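PDB 5JBD: inactive glucansucrase from Lactobacillus reuteri, which is an inactive member of the glucansucrases, in glycoside hydrolase family 70, with a TIM-barrel fold and a bound calcium ion. Local coordinates for residues A[214-219]-A[247-252]; A[301-306]-A[810-815]; A[473-478]-A[658-663]; A[571-576]-A[600-605]. All blocks are in the same frame, centred on the assembly; numbering follows the deposited sequence.

Interaction 1: residues A[214-219]-A[247-252]. With GOL (glycerol), chain J.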
# COMPACT_ATOMS: atom_id res chain seq x y z
N SER A 214 5.67 -23.40 -10.93
CA SER A 214 6.23 -22.34 -11.75
C SER A 214 7.73 -22.56 -11.96
O SER A 214 8.44 -23.03 -11.06
CB SER A 214 5.95 -20.98 -11.11
OG SER A 214 6.63 -19.92 -11.78
N ASN A 215 8.19 -22.21 -13.15
CA ASN A 215 9.62 -22.15 -13.48
C ASN A 215 10.22 -20.77 -13.12
O ASN A 215 11.39 -20.57 -13.35
CB ASN A 215 9.83 -22.40 -14.97
CG ASN A 215 9.50 -23.83 -15.37
OD1 ASN A 215 8.84 -24.05 -16.38
ND2 ASN A 215 9.94 -24.81 -14.58
N TYR A 216 9.41 -19.85 -12.60
CA TYR A 216 9.86 -18.50 -12.30
C TYR A 216 9.91 -18.29 -10.79
O TYR A 216 10.72 -18.94 -10.12
CB TYR A 216 9.02 -17.50 -13.10
CG TYR A 216 9.32 -17.70 -14.56
CD1 TYR A 216 10.47 -17.15 -15.13
CD2 TYR A 216 8.51 -18.51 -15.37
CE1 TYR A 216 10.79 -17.38 -16.45
CE2 TYR A 216 8.82 -18.73 -16.71
CZ TYR A 216 9.97 -18.17 -17.25
OH TYR A 216 10.31 -18.37 -18.57
N ARG A 217 9.05 -17.45 -10.22
CA ARG A 217 9.14 -17.09 -8.81
C ARG A 217 10.57 -16.65 -8.42
O ARG A 217 11.09 -17.06 -7.38
CB ARG A 217 8.63 -18.24 -7.90
CG ARG A 217 7.13 -18.55 -8.07
CD ARG A 217 6.57 -19.41 -6.93
NE ARG A 217 5.12 -19.64 -7.08
CZ ARG A 217 4.51 -20.81 -7.36
NH1 ARG A 217 5.18 -21.95 -7.51
NH2 ARG A 217 3.18 -20.83 -7.49
N LEU A 218 11.20 -15.84 -9.26
CA LEU A 218 12.51 -15.27 -8.92
C LEU A 218 12.22 -14.20 -7.89
O LEU A 218 11.61 -13.18 -8.21
CB LEU A 218 13.21 -14.67 -10.13
CG LEU A 218 13.48 -15.64 -11.30
CD1 LEU A 218 14.31 -14.96 -12.38
CD2 LEU A 218 14.14 -16.94 -10.86
N MET A 219 12.55 -14.47 -6.63
CA MET A 219 12.21 -13.55 -5.54
C MET A 219 13.39 -12.64 -5.19
O MET A 219 14.53 -13.02 -5.37
CB MET A 219 11.77 -14.32 -4.30
CG MET A 219 10.48 -15.10 -4.52
SD MET A 219 9.88 -15.86 -3.02
CE MET A 219 9.30 -14.48 -2.07
N SER A 247 8.34 -11.72 -11.83
CA SER A 247 9.37 -12.36 -12.68
C SER A 247 8.76 -13.24 -13.78
O SER A 247 9.47 -13.65 -14.70
CB SER A 247 10.32 -13.20 -11.84
OG SER A 247 9.70 -14.41 -11.42
N ASN A 248 7.47 -13.57 -13.69
CA ASN A 248 6.83 -14.44 -14.69
C ASN A 248 6.61 -13.65 -15.98
O ASN A 248 5.92 -12.63 -15.95
CB ASN A 248 5.51 -14.99 -14.14
CG ASN A 248 4.84 -15.98 -15.09
OD1 ASN A 248 4.62 -15.67 -16.26
ND2 ASN A 248 4.53 -17.18 -14.60
N PRO A 249 7.17 -14.11 -17.13
CA PRO A 249 7.00 -13.36 -18.39
C PRO A 249 5.55 -13.08 -18.81
O PRO A 249 5.29 -12.04 -19.43
CB PRO A 249 7.70 -14.24 -19.44
CG PRO A 249 8.68 -15.04 -18.66
CD PRO A 249 8.02 -15.29 -17.32
N VAL A 250 4.62 -13.98 -18.48
CA VAL A 250 3.19 -13.75 -18.75
C VAL A 250 2.64 -12.62 -17.88
O VAL A 250 1.87 -11.77 -18.36
CB VAL A 250 2.34 -15.06 -18.60
CG1 VAL A 250 0.86 -14.77 -18.83
CG2 VAL A 250 2.82 -16.13 -19.59
N VAL A 251 3.03 -12.59 -16.61
CA VAL A 251 2.66 -11.50 -15.72
C VAL A 251 3.26 -10.17 -16.22
O VAL A 251 2.59 -9.12 -16.18
CB VAL A 251 3.07 -11.78 -14.26
CG1 VAL A 251 2.78 -10.58 -13.35
CG2 VAL A 251 2.32 -13.00 -13.74
N GLN A 252 4.49 -10.22 -16.72
CA GLN A 252 5.16 -9.00 -17.20
C GLN A 252 4.39 -8.42 -18.39
O GLN A 252 4.20 -7.20 -18.46
CB GLN A 252 6.62 -9.26 -17.54
CG GLN A 252 7.46 -9.55 -16.30
CD GLN A 252 8.93 -9.78 -16.59
OE1 GLN A 252 9.36 -9.84 -17.74
NE2 GLN A 252 9.71 -9.89 -15.53
C1 GOL J . 5.36 -20.66 -15.17
O1 GOL J . 6.25 -21.78 -15.17
C2 GOL J . 3.91 -21.11 -15.00
O2 GOL J . 3.36 -20.48 -13.83
C3 GOL J . 3.09 -20.72 -16.22
O3 GOL J . 3.00 -19.28 -16.31
O HOH W 1 5.08 -17.75 -11.92
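P249 sets its CD almost exactly over the middle of the Y216 ring, 3.4 Å from the ring centroid and only 9° off the normal, a CH-pi contact in which the two side chains meet tip to tip. CG of the tyrosine, anti to the carbonyl carbon (chi1 -66°), carries the ring to the proline side of the loop. C1 of a bound glycerol lies at the ring's edge. Two residues further along, at L218, S247 OG accepts the backbone N at 3.0 Å; the same hydroxyl is hydrogen-bonded to D245, whose carboxylate also takes the N of R217. The CB atoms of S247 and L218 touch at 3.7 Å. Two local motifs flank the junction. N248 is the N-cap of helix 249-263, its OD1 receiving V250 N at 2.8 Å and V251 N weakly, while S214 forms an ST turn, its OG accepting Y216 N. A water joins S214 OG to the cap's other side-chain atom, lying 2.8 Å from N248 ND2 and accepting from it. Glycerol, probably from the crystallisation liquor, makes a second bridge: N215 N donates to its O1 at 2.8 Å and N248 ND2 to its O3 at 3.1 Å, both bonds nearly straight.

Interaction 2: residues A[301-306]-A[810-815]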
# COMPACT_ATOMS: atom_id res chain seq x y z
N ASN A 301 8.03 5.11 -23.40
CA ASN A 301 8.90 5.63 -24.48
C ASN A 301 8.41 5.23 -25.88
O ASN A 301 8.46 6.04 -26.82
CB ASN A 301 10.37 5.21 -24.28
CG ASN A 301 11.31 5.91 -25.26
OD1 ASN A 301 11.20 7.11 -25.51
ND2 ASN A 301 12.23 5.14 -25.84
N ASP A 302 7.97 3.99 -26.04
CA ASP A 302 7.36 3.56 -27.32
C ASP A 302 6.14 4.39 -27.70
O ASP A 302 5.99 4.80 -28.85
CB ASP A 302 6.97 2.08 -27.24
CG ASP A 302 8.16 1.15 -27.34
OD1 ASP A 302 9.29 1.64 -27.58
OD2 ASP A 302 7.95 -0.07 -27.17
N MET A 303 5.27 4.62 -26.71
CA MET A 303 4.01 5.31 -26.94
C MET A 303 4.19 6.82 -27.13
O MET A 303 3.54 7.41 -27.99
CB MET A 303 3.04 5.06 -25.77
CG MET A 303 2.49 3.64 -25.66
SD MET A 303 1.56 3.37 -24.12
CE MET A 303 0.11 4.37 -24.48
N TYR A 304 5.07 7.43 -26.33
CA TYR A 304 5.17 8.88 -26.24
C TYR A 304 6.55 9.52 -26.54
O TYR A 304 6.66 10.74 -26.49
CB TYR A 304 4.72 9.31 -24.83
CG TYR A 304 3.35 8.78 -24.40
CD1 TYR A 304 2.19 9.09 -25.12
CD2 TYR A 304 3.21 7.99 -23.24
CE1 TYR A 304 0.94 8.62 -24.70
CE2 TYR A 304 1.96 7.52 -22.82
CZ TYR A 304 0.84 7.84 -23.55
OH TYR A 304 -0.40 7.38 -23.12
N HIS A 305 7.59 8.72 -26.77
CA HIS A 305 8.91 9.22 -27.14
C HIS A 305 9.49 10.17 -26.07
O HIS A 305 9.74 11.36 -26.30
CB HIS A 305 8.87 9.84 -28.52
CG HIS A 305 8.19 8.98 -29.52
ND1 HIS A 305 8.75 7.82 -29.99
CD2 HIS A 305 6.98 9.09 -30.12
CE1 HIS A 305 7.94 7.26 -30.87
NE2 HIS A 305 6.85 8.02 -30.96
N THR A 306 9.68 9.58 -24.90
CA THR A 306 10.07 10.29 -23.70
C THR A 306 11.59 10.41 -23.57
O THR A 306 12.08 11.45 -23.14
CB THR A 306 9.53 9.56 -22.46
OG1 THR A 306 9.89 8.18 -22.54
CG2 THR A 306 8.02 9.68 -22.38
N LYS A 810 1.52 -5.61 -32.29
CA LYS A 810 1.46 -5.05 -33.64
C LYS A 810 2.15 -3.68 -33.76
O LYS A 810 2.92 -3.45 -34.70
CB LYS A 810 0.00 -4.93 -34.08
CG LYS A 810 -0.17 -4.58 -35.55
CD LYS A 810 0.00 -5.80 -36.42
CE LYS A 810 0.15 -5.46 -37.90
NZ LYS A 810 0.22 -6.71 -38.72
N ASN A 811 1.88 -2.79 -32.81
CA ASN A 811 2.42 -1.44 -32.86
C ASN A 811 3.83 -1.32 -32.27
O ASN A 811 4.62 -0.54 -32.77
CB ASN A 811 1.46 -0.47 -32.17
CG ASN A 811 0.22 -0.22 -32.99
OD1 ASN A 811 0.32 0.29 -34.09
ND2 ASN A 811 -0.94 -0.58 -32.48
N TYR A 812 4.12 -2.10 -31.22
CA TYR A 812 5.38 -1.99 -30.47
C TYR A 812 5.99 -3.38 -30.24
O TYR A 812 6.13 -3.82 -29.10
CB TYR A 812 5.16 -1.28 -29.12
CG TYR A 812 4.30 -0.03 -29.20
CD1 TYR A 812 4.68 1.06 -29.97
CD2 TYR A 812 3.09 0.06 -28.49
CE1 TYR A 812 3.89 2.21 -30.02
CE2 TYR A 812 2.31 1.20 -28.54
CZ TYR A 812 2.71 2.27 -29.30
OH TYR A 812 1.91 3.38 -29.35
N PRO A 813 6.39 -4.06 -31.34
CA PRO A 813 6.87 -5.45 -31.21
C PRO A 813 8.09 -5.63 -30.29
O PRO A 813 8.27 -6.70 -29.71
CB PRO A 813 7.19 -5.86 -32.66
CG PRO A 813 7.33 -4.57 -33.42
CD PRO A 813 6.43 -3.58 -32.73
N ASP A 814 8.91 -4.58 -30.16
CA ASP A 814 10.07 -4.57 -29.24
C ASP A 814 9.72 -4.93 -27.77
O ASP A 814 10.56 -5.50 -27.05
CB ASP A 814 10.81 -3.22 -29.29
CG ASP A 814 9.88 -2.04 -29.00
OD1 ASP A 814 9.11 -1.64 -29.90
OD2 ASP A 814 9.89 -1.54 -27.87
N LEU A 815 8.50 -4.62 -27.36
CA LEU A 815 8.02 -4.98 -26.02
C LEU A 815 8.16 -6.46 -25.72
O LEU A 815 8.40 -6.84 -24.57
CB LEU A 815 6.54 -4.57 -25.84
CG LEU A 815 6.24 -3.07 -25.79
CD1 LEU A 815 4.74 -2.84 -25.69
CD2 LEU A 815 6.97 -2.41 -24.65
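The last turn of helix 291-304, a helix of the barrel, brings D302 and M303 against Y812 and D814, where the chain leaves helix 805-811 and enters a 3-10 segment. The two aspartates reach for each other tip to tip, their carboxylate planes 84° apart, and OD2 of D302 comes within 2.5 Å of OD2 of D814. Oxygens this close would be expected to repel if both acids were charged, so one of them probably holds a proton. D814 OD2 has a further partner in Q298, one turn back on the helix of D302. Beside the acids, CB of D302 lies over a face of the Y812 ring, 4.1 Å from the centroid, and D302 O is 3.5 Å from Y812 CE1. M303 crosses the tyrosine at about a right angle, its CG 3.8 Å from CE2, and also touches Y260 and L263 of helix 249-263. CD2 of L815 flanks D302 OD2 at 3.6 Å. The end of the helix is thus met by the Y812 ring and by D814, which faces its D302: a TIM-barrel helix, lying between parallel strands 279-282 and 319-320, packed at the surface against the end of helix 805-811, which comes from outside the barrel's strand-helix repeat.

Interaction 3: residues A[473-478]-A[658-663]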
# COMPACT_ATOMS: atom_id res chain seq x y z
N ALA A 473 -12.74 14.18 7.75
CA ALA A 473 -14.03 14.77 7.40
C ALA A 473 -14.37 14.43 5.94
O ALA A 473 -13.57 13.83 5.23
CB ALA A 473 -14.02 16.28 7.60
N GLN A 474 -15.57 14.80 5.51
CA GLN A 474 -15.94 14.65 4.10
C GLN A 474 -14.96 15.45 3.22
O GLN A 474 -14.33 16.43 3.66
CB GLN A 474 -17.40 15.07 3.87
CG GLN A 474 -18.41 14.10 4.46
CD GLN A 474 -18.41 12.76 3.77
OE1 GLN A 474 -18.60 12.68 2.56
NE2 GLN A 474 -18.21 11.69 4.54
N TYR A 475 -14.79 14.98 1.98
CA TYR A 475 -13.65 15.40 1.16
C TYR A 475 -13.60 16.91 0.92
O TYR A 475 -14.54 17.49 0.37
CB TYR A 475 -13.62 14.64 -0.18
CG TYR A 475 -12.28 14.75 -0.89
CD1 TYR A 475 -11.18 13.98 -0.48
CD2 TYR A 475 -12.10 15.62 -1.95
CE1 TYR A 475 -9.95 14.07 -1.12
CE2 TYR A 475 -10.88 15.74 -2.60
CZ TYR A 475 -9.80 14.97 -2.19
OH TYR A 475 -8.59 15.11 -2.86
N MET A 476 -12.51 17.54 1.36
CA MET A 476 -12.30 18.98 1.25
C MET A 476 -13.32 19.88 1.99
O MET A 476 -13.32 21.09 1.78
CB MET A 476 -12.15 19.44 -0.22
CG MET A 476 -10.88 18.93 -0.91
SD MET A 476 -10.79 19.29 -2.68
CE MET A 476 -10.50 21.06 -2.70
N GLN A 477 -14.12 19.32 2.90
CA GLN A 477 -15.09 20.13 3.69
C GLN A 477 -14.47 21.00 4.78
O GLN A 477 -15.03 22.04 5.11
CB GLN A 477 -16.18 19.26 4.35
CG GLN A 477 -17.07 18.47 3.40
CD GLN A 477 -17.52 19.23 2.17
OE1 GLN A 477 -18.37 20.12 2.23
NE2 GLN A 477 -16.94 18.87 1.02
N GLU A 478 -13.34 20.58 5.36
CA GLU A 478 -12.69 21.29 6.47
C GLU A 478 -11.21 21.54 6.16
O GLU A 478 -10.45 20.59 5.99
CB GLU A 478 -12.78 20.48 7.76
CG GLU A 478 -14.18 20.34 8.34
CD GLU A 478 -14.25 19.43 9.56
OE1 GLU A 478 -13.20 19.03 10.11
OE2 GLU A 478 -15.37 19.12 9.99
N LEU A 658 -5.61 7.46 3.78
CA LEU A 658 -6.19 6.18 4.17
C LEU A 658 -7.44 6.35 5.06
O LEU A 658 -8.33 5.49 5.05
CB LEU A 658 -5.16 5.33 4.93
CG LEU A 658 -3.86 4.96 4.22
CD1 LEU A 658 -2.98 4.09 5.11
CD2 LEU A 658 -4.14 4.21 2.92
N PHE A 659 -7.50 7.44 5.82
CA PHE A 659 -8.57 7.69 6.80
C PHE A 659 -9.68 8.57 6.24
O PHE A 659 -10.53 9.07 6.99
CB PHE A 659 -7.96 8.33 8.04
CG PHE A 659 -6.87 7.51 8.65
CD1 PHE A 659 -7.17 6.45 9.50
CD2 PHE A 659 -5.54 7.77 8.34
CE1 PHE A 659 -6.17 5.67 10.05
CE2 PHE A 659 -4.52 7.00 8.90
CZ PHE A 659 -4.84 5.95 9.75
N GLN A 660 -9.68 8.74 4.93
CA GLN A 660 -10.74 9.42 4.22
C GLN A 660 -12.02 8.60 4.46
O GLN A 660 -11.99 7.38 4.36
CB GLN A 660 -10.38 9.49 2.74
CG GLN A 660 -11.18 10.46 1.92
CD GLN A 660 -10.76 10.46 0.46
OE1 GLN A 660 -9.57 10.35 0.13
NE2 GLN A 660 -11.73 10.59 -0.42
N PRO A 661 -13.13 9.26 4.82
CA PRO A 661 -14.36 8.52 5.10
C PRO A 661 -15.10 8.08 3.82
O PRO A 661 -14.85 8.63 2.75
CB PRO A 661 -15.21 9.56 5.84
CG PRO A 661 -14.83 10.85 5.21
CD PRO A 661 -13.33 10.72 4.95
N GLU A 662 -16.01 7.12 3.96
CA GLU A 662 -16.94 6.79 2.89
C GLU A 662 -17.82 8.03 2.66
O GLU A 662 -18.19 8.70 3.63
CB GLU A 662 -17.77 5.56 3.24
CG GLU A 662 -16.98 4.26 3.31
CD GLU A 662 -16.49 3.74 1.96
OE1 GLU A 662 -17.01 4.16 0.90
OE2 GLU A 662 -15.59 2.88 1.94
N PRO A 663 -18.11 8.38 1.39
CA PRO A 663 -18.87 9.60 1.13
C PRO A 663 -20.34 9.47 1.54
O PRO A 663 -20.95 8.41 1.35
CB PRO A 663 -18.76 9.78 -0.39
CG PRO A 663 -18.60 8.39 -0.90
CD PRO A 663 -17.82 7.64 0.15
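Q474 and E662 supply the one direct hydrogen bond between these two loops. The glutamine NE2 donates to the carbonyl O of E662 at 3.1 Å, nearly straight; the acceptor lies in the plane of the amide, whereas the donor is tilted 31° from the carbonyl plane. A bend at chi2 (-67°) turns CD of Q474 back toward the other loop, although its CB starts out pointing away. The other end of the amide is used as well: OE1 takes the backbone N of T664. With NE2 donating and OE1 accepting, the orientation of the amide is probably fixed.

Van der Waals contacts gather round P661. Its CD is 3.1 Å from the carbonyl O of A473, and its CG rests 3.5 Å from Q474 NE2. Q474 OE1 also lies 3.4 Å from CA of P663. Deeper in, the amide of Q660, on an extended chain, approaches the Y475 ring obliquely, with NE2 3.4 Å from CD1 and the planes 40° apart. That ring also stacks on Y465, and its hydroxyl bonds to D655 O.

Bonds within the first loop shape it. A type II beta turn runs from Q474 to Q477, closed by Q477 N to Q474 O at 3.0 Å, and Q477 NE2 donates to Y475 O at 2.8 Å.

Both loops follow neighbouring strands of the barrel, 460-464 and 652-654. With no charged pair across it, the contact relies on one neutral side-chain amide reading backbone groups on both its ends, with proline and tyrosine packing beside it.

Interaction 4: residues A[571-576]-A[600-605]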
# COMPACT_ATOMS: atom_id res chain seq x y z
N THR A 571 7.17 35.16 11.86
CA THR A 571 6.69 34.50 13.07
C THR A 571 6.28 35.54 14.13
O THR A 571 6.95 36.55 14.29
CB THR A 571 7.77 33.53 13.62
OG1 THR A 571 8.17 32.62 12.59
CG2 THR A 571 7.26 32.74 14.79
N THR A 572 5.18 35.25 14.84
CA THR A 572 4.70 36.05 15.98
C THR A 572 4.62 35.17 17.22
O THR A 572 4.76 33.95 17.13
CB THR A 572 3.28 36.63 15.73
OG1 THR A 572 2.34 35.55 15.68
CG2 THR A 572 3.23 37.43 14.44
N GLU A 573 4.36 35.77 18.39
CA GLU A 573 4.27 34.98 19.63
C GLU A 573 3.20 33.88 19.56
O GLU A 573 3.41 32.78 20.08
CB GLU A 573 4.03 35.87 20.87
CG GLU A 573 5.20 36.81 21.23
CD GLU A 573 6.53 36.12 21.53
OE1 GLU A 573 6.55 34.95 21.99
OE2 GLU A 573 7.58 36.77 21.31
N ASN A 574 2.08 34.17 18.89
CA ASN A 574 0.96 33.22 18.76
C ASN A 574 0.95 32.35 17.50
O ASN A 574 0.37 31.26 17.52
CB ASN A 574 -0.38 33.96 18.88
CG ASN A 574 -0.60 34.56 20.25
OD1 ASN A 574 -0.08 34.06 21.26
ND2 ASN A 574 -1.37 35.64 20.30
N GLY A 575 1.59 32.80 16.42
CA GLY A 575 1.60 32.01 15.18
C GLY A 575 2.43 32.62 14.07
O GLY A 575 3.62 32.91 14.26
N LEU A 576 1.79 32.80 12.91
CA LEU A 576 2.43 33.38 11.72
C LEU A 576 1.64 34.61 11.31
O LEU A 576 0.45 34.69 11.59
CB LEU A 576 2.41 32.37 10.57
CG LEU A 576 3.16 31.06 10.78
CD1 LEU A 576 2.89 30.10 9.62
CD2 LEU A 576 4.65 31.33 10.92
N THR A 600 15.78 40.76 11.48
CA THR A 600 15.74 40.45 12.91
C THR A 600 14.95 39.18 13.21
O THR A 600 13.83 39.01 12.74
CB THR A 600 15.12 41.62 13.71
OG1 THR A 600 15.83 42.81 13.41
CG2 THR A 600 15.18 41.37 15.21
N VAL A 601 15.54 38.30 14.03
CA VAL A 601 14.99 36.98 14.32
C VAL A 601 15.13 36.63 15.79
O VAL A 601 15.99 37.18 16.47
CB VAL A 601 15.69 35.88 13.48
CG1 VAL A 601 15.52 36.16 11.98
CG2 VAL A 601 17.17 35.76 13.83
N LYS A 602 14.31 35.69 16.26
CA LYS A 602 14.42 35.10 17.60
C LYS A 602 13.66 33.79 17.68
O LYS A 602 12.89 33.46 16.77
CB LYS A 602 13.89 36.06 18.66
CG LYS A 602 12.37 36.22 18.65
CD LYS A 602 11.92 37.33 19.60
CE LYS A 602 11.56 36.78 20.97
NZ LYS A 602 10.33 35.92 20.95
N GLY A 603 13.86 33.05 18.76
CA GLY A 603 13.11 31.83 19.01
C GLY A 603 11.67 32.09 19.46
O GLY A 603 11.42 32.99 20.27
N TYR A 604 10.74 31.29 18.94
CA TYR A 604 9.33 31.31 19.34
C TYR A 604 8.85 29.91 19.65
O TYR A 604 9.43 28.91 19.22
CB TYR A 604 8.46 31.86 18.22
CG TYR A 604 8.66 33.31 17.91
CD1 TYR A 604 9.61 33.71 16.98
CD2 TYR A 604 7.87 34.28 18.50
CE1 TYR A 604 9.78 35.05 16.66
CE2 TYR A 604 8.03 35.63 18.19
CZ TYR A 604 8.99 36.01 17.27
OH TYR A 604 9.17 37.33 16.95
N SER A 605 7.75 29.84 20.38
CA SER A 605 7.10 28.58 20.69
C SER A 605 5.60 28.79 20.60
O SER A 605 4.99 29.40 21.48
CB SER A 605 7.51 28.10 22.08
OG SER A 605 6.99 26.81 22.33
O HOH W 2 9.39 37.85 13.75
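A bend at chi2 (-59°) places CD of E573, and bends at chi3 (-94°) and chi4 (-67°) place CE and NZ of K602, which brings the charged ends together. The two side chains cross at about a right angle. The outcome is a salt bridge, K602 NZ to E573 OE2 at 2.9 Å, made on the syn lone pair of that oxygen. The ammonium is held a second time, by the carbonyl O of G603 at 3.2 Å, and sits 3.6 Å above the plane of the Y604 ring, toward its rim. On the opposite face the methyl CG2 of T571 makes a CH-pi contact, 3.7 Å from the ring centroid. The tyrosine is thus sandwiched between a methyl and a charge. T572 O comes within 3.4 Å of CD2, and E573 OE2 within 3.4 Å of CE2, the carboxylate lying oblique to the ring. A water stands near both T571 O and Y604 OH, and the hydroxyl has a weak bond to E584. T571 OG1 turns elsewhere, to the carbonyl of L613 on strand 612-618.

The turn itself is tied at its neck: T572 N donates to G575 O, while T572 OG1 accepts G575 N at 2.9 Å in an ST motif. Such a tight turn joining the antiparallel strands 564-571 and 576-577 is a beta hairpin, here packed on strand 596-605 of the beta-rich part, about 39 Å from the chain's centre.

In the fold
Interactions 1 and 2 are the closest pair, their nearest atoms about 7 Å apart, and helix 249-263 ties them together: it is capped in interaction 1, and its Y260 and L263 touch M303 of interaction 2. Interaction 1 lies near the calcium site. The side chain of S247 is about 10 Å from the calcium ion, and M219 touches E237, one of its ligands together with D243, N287 and N751. Interaction 3, between loops of adjacent barrel strands, lies across the chain's centre from interaction 1, about 39 Å between centres. Interaction 4 belongs to the beta-sheet insertion between those strands, about 33 Å from interaction 3 centre to centre.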